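Local atomic coordinates of haloacid dehalogenase/epoxide hydrolase family (Corynebacterium glutamicum ATCC 13032, PDB entry 2PR7), a protein that is uncharacterised but, as a member of the haloacid dehalogenase-like family with a calcium ion bound, is probably a metal-dependent hydrolase. Residues D121-V124 against V125-G129; K63-S67 against G68-V72. All blocks are in the same frame, centred on the assembly; numbering follows the deposited sequence.

Interaction 1: residues D121-V124 against V125-G129; sequences DRAV and VEIVG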
loop_
_atom_site.group_PDB
_atom_site.type_symbol
_atom_site.label_atom_id
_atom_site.label_comp_id
_atom_site.label_asym_id
_atom_site.label_seq_id
_atom_site.Cartn_x
_atom_site.Cartn_y
_atom_site.Cartn_z
ATOM N N ASP A 121 -11.469 4.706 9.152
ATOM C CA ASP A 121 -11.289 5.464 10.388
ATOM C C ASP A 121 -10.354 4.787 11.371
ATOM O O ASP A 121 -9.665 5.471 12.106
ATOM C CB ASP A 121 -12.627 5.718 11.125
ATOM C CG ASP A 121 -13.530 6.726 10.436
ATOM O OD1 ASP A 121 -13.035 7.641 9.793
ATOM O OD2 ASP A 121 -14.760 6.629 10.596
ATOM N N ARG A 122 -10.368 3.463 11.424
ATOM C CA ARG A 122 -9.477 2.744 12.323
ATOM C C ARG A 122 -8.071 2.731 11.747
ATOM O O ARG A 122 -7.115 3.079 12.408
ATOM C CB ARG A 122 -9.958 1.310 12.534
ATOM C CG ARG A 122 -9.234 0.616 13.625
ATOM C CD ARG A 122 -9.838 -0.717 13.987
ATOM N NE ARG A 122 -9.072 -1.277 15.093
ATOM C CZ ARG A 122 -7.888 -1.847 14.948
ATOM N NH1 ARG A 122 -7.341 -1.988 13.745
ATOM N NH2 ARG A 122 -7.245 -2.300 16.006
ATOM N N ALA A 123 -7.948 2.351 10.495
ATOM C CA ALA A 123 -6.648 2.221 9.870
ATOM C C ALA A 123 -5.878 3.546 9.761
ATOM O O ALA A 123 -4.660 3.570 9.868
ATOM C CB ALA A 123 -6.777 1.523 8.479
ATOM N N VAL A 124 -6.567 4.650 9.489
ATOM C CA VAL A 124 -5.897 5.925 9.332
ATOM C C VAL A 124 -5.116 6.341 10.592
ATOM O O VAL A 124 -4.031 6.941 10.503
ATOM C CB VAL A 124 -6.834 7.053 8.819
ATOM C CG1 VAL A 124 -7.845 7.471 9.886
ATOM C CG2 VAL A 124 -6.001 8.243 8.350
ATOM N N VAL A 125 -5.662 6.053 11.750
ATOM C CA VAL A 125 -4.979 6.377 13.012
ATOM C C VAL A 125 -3.589 5.741 13.045
ATOM O O VAL A 125 -2.598 6.383 13.404
ATOM C CB VAL A 125 -5.806 5.871 14.222
ATOM C CG1 VAL A 125 -5.037 6.022 15.526
ATOM C CG2 VAL A 125 -7.065 6.636 14.320
ATOM N N GLU A 126 -3.528 4.448 12.696
ATOM C CA GLU A 126 -2.297 3.700 12.639
ATOM C C GLU A 126 -1.355 4.273 11.605
ATOM O O GLU A 126 -0.169 4.413 11.841
ATOM C CB GLU A 126 -2.578 2.227 12.349
ATOM C CG GLU A 126 -3.551 1.625 13.363
ATOM C CD GLU A 126 -3.719 0.150 13.179
ATOM O OE1 GLU A 126 -2.715 -0.525 12.865
ATOM O OE2 GLU A 126 -4.864 -0.323 13.329
ATOM N N ILE A 127 -1.865 4.565 10.409
ATOM C CA ILE A 127 -0.990 4.990 9.350
ATOM C C ILE A 127 -0.359 6.314 9.718
ATOM O O ILE A 127 0.820 6.531 9.569
ATOM C CB ILE A 127 -1.762 5.048 7.986
ATOM C CG1 ILE A 127 -2.225 3.647 7.578
ATOM C CG2 ILE A 127 -0.880 5.690 6.912
ATOM C CD1 ILE A 127 -3.355 3.650 6.502
ATOM N N VAL A 128 -1.203 7.273 10.110
ATOM C CA VAL A 128 -0.752 8.589 10.453
ATOM C C VAL A 128 0.278 8.551 11.574
ATOM O O VAL A 128 1.282 9.266 11.535
ATOM C CB VAL A 128 -1.968 9.457 10.810
ATOM C CG1 VAL A 128 -1.520 10.702 11.531
ATOM C CG2 VAL A 128 -2.837 9.813 9.524
ATOM N N GLY A 129 0.053 7.671 12.551
ATOM C CA GLY A 129 0.972 7.525 13.684
ATOM C C GLY A 129 2.327 6.959 13.265
ATOM O O GLY A 129 3.362 7.442 13.712
HETATM O O HOH W 1 -6.920 -1.082 11.417
#
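Asp121 meets the next turn of helix 120-131 through its backbone, where its carbonyl O lies 3.6 Å from Val125 CG2. Its carboxylate is engaged by another partner: OD1 forms a salt bridge with Arg22.

Arg122 makes the salt bridge between 121-124 and 125-129. With CG anti to the backbone N (chi1 -169°) and the chain extended as far as NE, the guanidinium is carried to Glu126, four residues on, and NH1 forms a salt bridge with Glu126 OE2 at 3.0 Å. The two flat groups stand almost perpendicular, 87° apart, so one carboxylate oxygen, rather than the pair, does the gripping. A water lies 2.9 Å from Glu126 OE2 and near Arg122 NH1; its link to the arginine is weak and doubtful. Both ends of this i, i+4 pair lie toward the surface.

At Ala123 the backbone takes over: its O accepts from Ile127 N at 3.0 Å, nearly in line with the carbonyl bond. Ile127 CG1 also packs on that oxygen, at 3.3 Å, and CD1 reaches toward the Ala123 methyl.

Val124 continues the alpha-helical pattern, its O receiving Val128 N at 2.9 Å in an almost straight bond (169°). The two valines run alongside each other in the same direction and touch CG2 to CG2 at 3.7 Å.

Ala123 rests on Val115 of strand 113-116, Ile127 packs against Trp23 and Leu26 of helix 17-32, and Phe137 touches both Val124 and Val128, so the apolar side of the helix packs between edge strand 113-116, helix 17-32 and the C-terminal Phe137.

Interaction 2: residues K63-S67 against G68-V72; sequences KVLLS and GELGV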
loop_
_atom_site.group_PDB
_atom_site.type_symbol
_atom_site.label_atom_id
_atom_site.label_comp_id
_atom_site.label_asym_id
_atom_site.label_seq_id
_atom_site.Cartn_x
_atom_site.Cartn_y
_atom_site.Cartn_z
ATOM N N LYS A 63 4.671 3.446 -7.359
ATOM C CA LYS A 63 4.698 2.245 -8.158
ATOM C C LYS A 63 3.436 1.404 -7.969
ATOM O O LYS A 63 2.899 1.352 -6.887
ATOM C CB LYS A 63 5.879 1.405 -7.748
ATOM C CG LYS A 63 7.247 2.064 -7.840
ATOM C CD LYS A 63 7.763 2.105 -9.245
ATOM C CE LYS A 63 9.208 2.583 -9.252
ATOM N NZ LYS A 63 9.397 3.730 -8.319
ATOM N N VAL A 64 3.065 0.668 -9.013
ATOM C CA VAL A 64 2.001 -0.307 -8.963
ATOM C C VAL A 64 2.592 -1.665 -9.358
ATOM O O VAL A 64 3.210 -1.804 -10.436
ATOM C CB VAL A 64 0.855 0.105 -9.934
ATOM C CG1 VAL A 64 -0.108 -1.057 -10.184
ATOM C CG2 VAL A 64 0.079 1.336 -9.409
ATOM N N LEU A 65 2.384 -2.653 -8.499
ATOM C CA LEU A 65 2.820 -4.033 -8.727
ATOM C C LEU A 65 1.604 -4.963 -8.683
ATOM O O LEU A 65 0.824 -4.920 -7.725
ATOM C CB LEU A 65 3.845 -4.519 -7.671
ATOM C CG LEU A 65 5.224 -3.872 -7.704
ATOM C CD1 LEU A 65 6.119 -4.536 -6.629
ATOM C CD2 LEU A 65 5.838 -3.969 -9.068
ATOM N N LEU A 66 1.439 -5.820 -9.704
ATOM C CA LEU A 66 0.281 -6.695 -9.818
ATOM C C LEU A 66 0.779 -8.125 -9.886
ATOM O O LEU A 66 1.656 -8.456 -10.719
ATOM C CB LEU A 66 -0.474 -6.365 -11.100
ATOM C CG LEU A 66 -0.920 -4.890 -11.152
ATOM C CD1 LEU A 66 -1.315 -4.306 -12.524
ATOM C CD2 LEU A 66 -2.064 -4.639 -10.127
ATOM N N SER A 67 0.256 -8.976 -9.014
ATOM C CA SER A 67 0.709 -10.365 -8.945
ATOM C C SER A 67 0.736 -11.082 -10.317
ATOM O O SER A 67 1.651 -11.840 -10.578
ATOM C CB SER A 67 -0.177 -11.133 -7.984
ATOM O OG SER A 67 -1.519 -11.164 -8.433
ATOM N N GLY A 68 -0.257 -10.852 -11.173
ATOM C CA GLY A 68 -0.315 -11.535 -12.464
ATOM C C GLY A 68 0.848 -11.187 -13.380
ATOM O O GLY A 68 1.081 -11.873 -14.373
ATOM N N GLU A 69 1.507 -10.070 -13.100
ATOM C CA GLU A 69 2.667 -9.592 -13.843
ATOM C C GLU A 69 3.963 -9.976 -13.131
ATOM O O GLU A 69 4.972 -10.188 -13.772
ATOM C CB GLU A 69 2.565 -8.070 -14.043
ATOM C CG GLU A 69 1.343 -7.639 -14.835
ATOM C CD GLU A 69 1.131 -6.142 -14.904
ATOM O OE1 GLU A 69 1.995 -5.349 -14.418
ATOM O OE2 GLU A 69 0.081 -5.743 -15.465
ATOM N N LEU A 70 3.924 -10.059 -11.803
ATOM C CA LEU A 70 5.090 -10.413 -11.013
ATOM C C LEU A 70 5.407 -11.885 -11.046
ATOM O O LEU A 70 6.553 -12.271 -10.951
ATOM C CB LEU A 70 4.890 -10.049 -9.563
ATOM C CG LEU A 70 4.852 -8.596 -9.139
ATOM C CD1 LEU A 70 4.534 -8.539 -7.629
ATOM C CD2 LEU A 70 6.201 -7.920 -9.455
ATOM N N GLY A 71 4.406 -12.718 -11.151
ATOM C CA GLY A 71 4.629 -14.147 -10.965
ATOM C C GLY A 71 4.649 -14.618 -9.517
ATOM O O GLY A 71 4.881 -15.798 -9.267
ATOM N N VAL A 72 4.393 -13.717 -8.568
ATOM C CA VAL A 72 4.289 -14.073 -7.132
ATOM C C VAL A 72 3.119 -13.303 -6.569
ATOM O O VAL A 72 2.728 -12.283 -7.138
ATOM C CB VAL A 72 5.578 -13.726 -6.347
ATOM C CG1 VAL A 72 6.718 -14.616 -6.797
ATOM C CG2 VAL A 72 5.946 -12.243 -6.490
HETATM O O HOH W 2 3.228 -5.254 -11.955
#
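Leu66 O, at the N-cap position of helix 67-70, binds two backbone donors of the following turn. Glu69 N reaches it at 2.9 Å from above the carbonyl plane, 45° out of it, while Leu70 N comes in the plane at 3.0 Å. One residue on, Ser67 O accepts from Gly71 N at 2.9 Å. These three bonds close the single helical turn that follows strand 63-66 directly. Gly71 leaves it with a positive phi of 83°, a conformation readily adopted by glycine.

A water adds a link between strand and helix, accepting from Leu66 N and donating to Glu69 OE1 at 2.8 Å. The other carboxylate oxygen, Glu69 OE2, is held from outside by a salt bridge with Arg53 and by Gly46 N, which together should fix the rotation of the group.

Side-chain packing follows the turn. Leu66 and Glu69 run side by side in the same direction, Leu66 CD1 making a van der Waals contact of 3.6 Å with Glu69 OE2. The apolar pair, Leu65 and Leu70, instead meets at about a right angle through the CD2 methyls, 4.0 Å apart.

Ser67 faces the returning chain with its carbon atoms: CA makes a weak C-H...O contact of 3.3 Å (122° at H) with Val72 O, a poor substitute for the hydrogen-bond partner this buried oxygen lacks in the model. The Ser67 hydroxyl is hydrogen-bonded to Asp43 N.

The segment is the exit from strand 63-66, outermost in the parallel sheet of order 3-2-1-4-5, the Rossmann-like core of haloacid dehalogenase-family proteins. Lys63 and Leu65 pair with strand 36-41, whose Leu40 touches Leu65 and Leu70; Leu66 lies against Ile52 of helix 50-57, and Val72 reaches Ala78 and Ala79 of helix 77-86.

How the interactions relate
Interactions 1 and 2 flank the five-stranded parallel sheet, on opposite sides of the chain's centre, their own centres about 26 Å apart and without touching. Interaction 1 lies within one helix, 120-131, beside edge strand 113-116, and is partly buried; interaction 2 joins the other edge strand, 63-66, to the short helix after it and is a surface contact. The chemistry differs accordingly. In 121-129 regular helix bonding accompanies an intrahelical salt bridge on the exposed side and valine packing inward, whereas 63-72 relies on a doubly used carbonyl, a glycine of positive phi after the helix and a glutamate whose charge is met by helix 50-57.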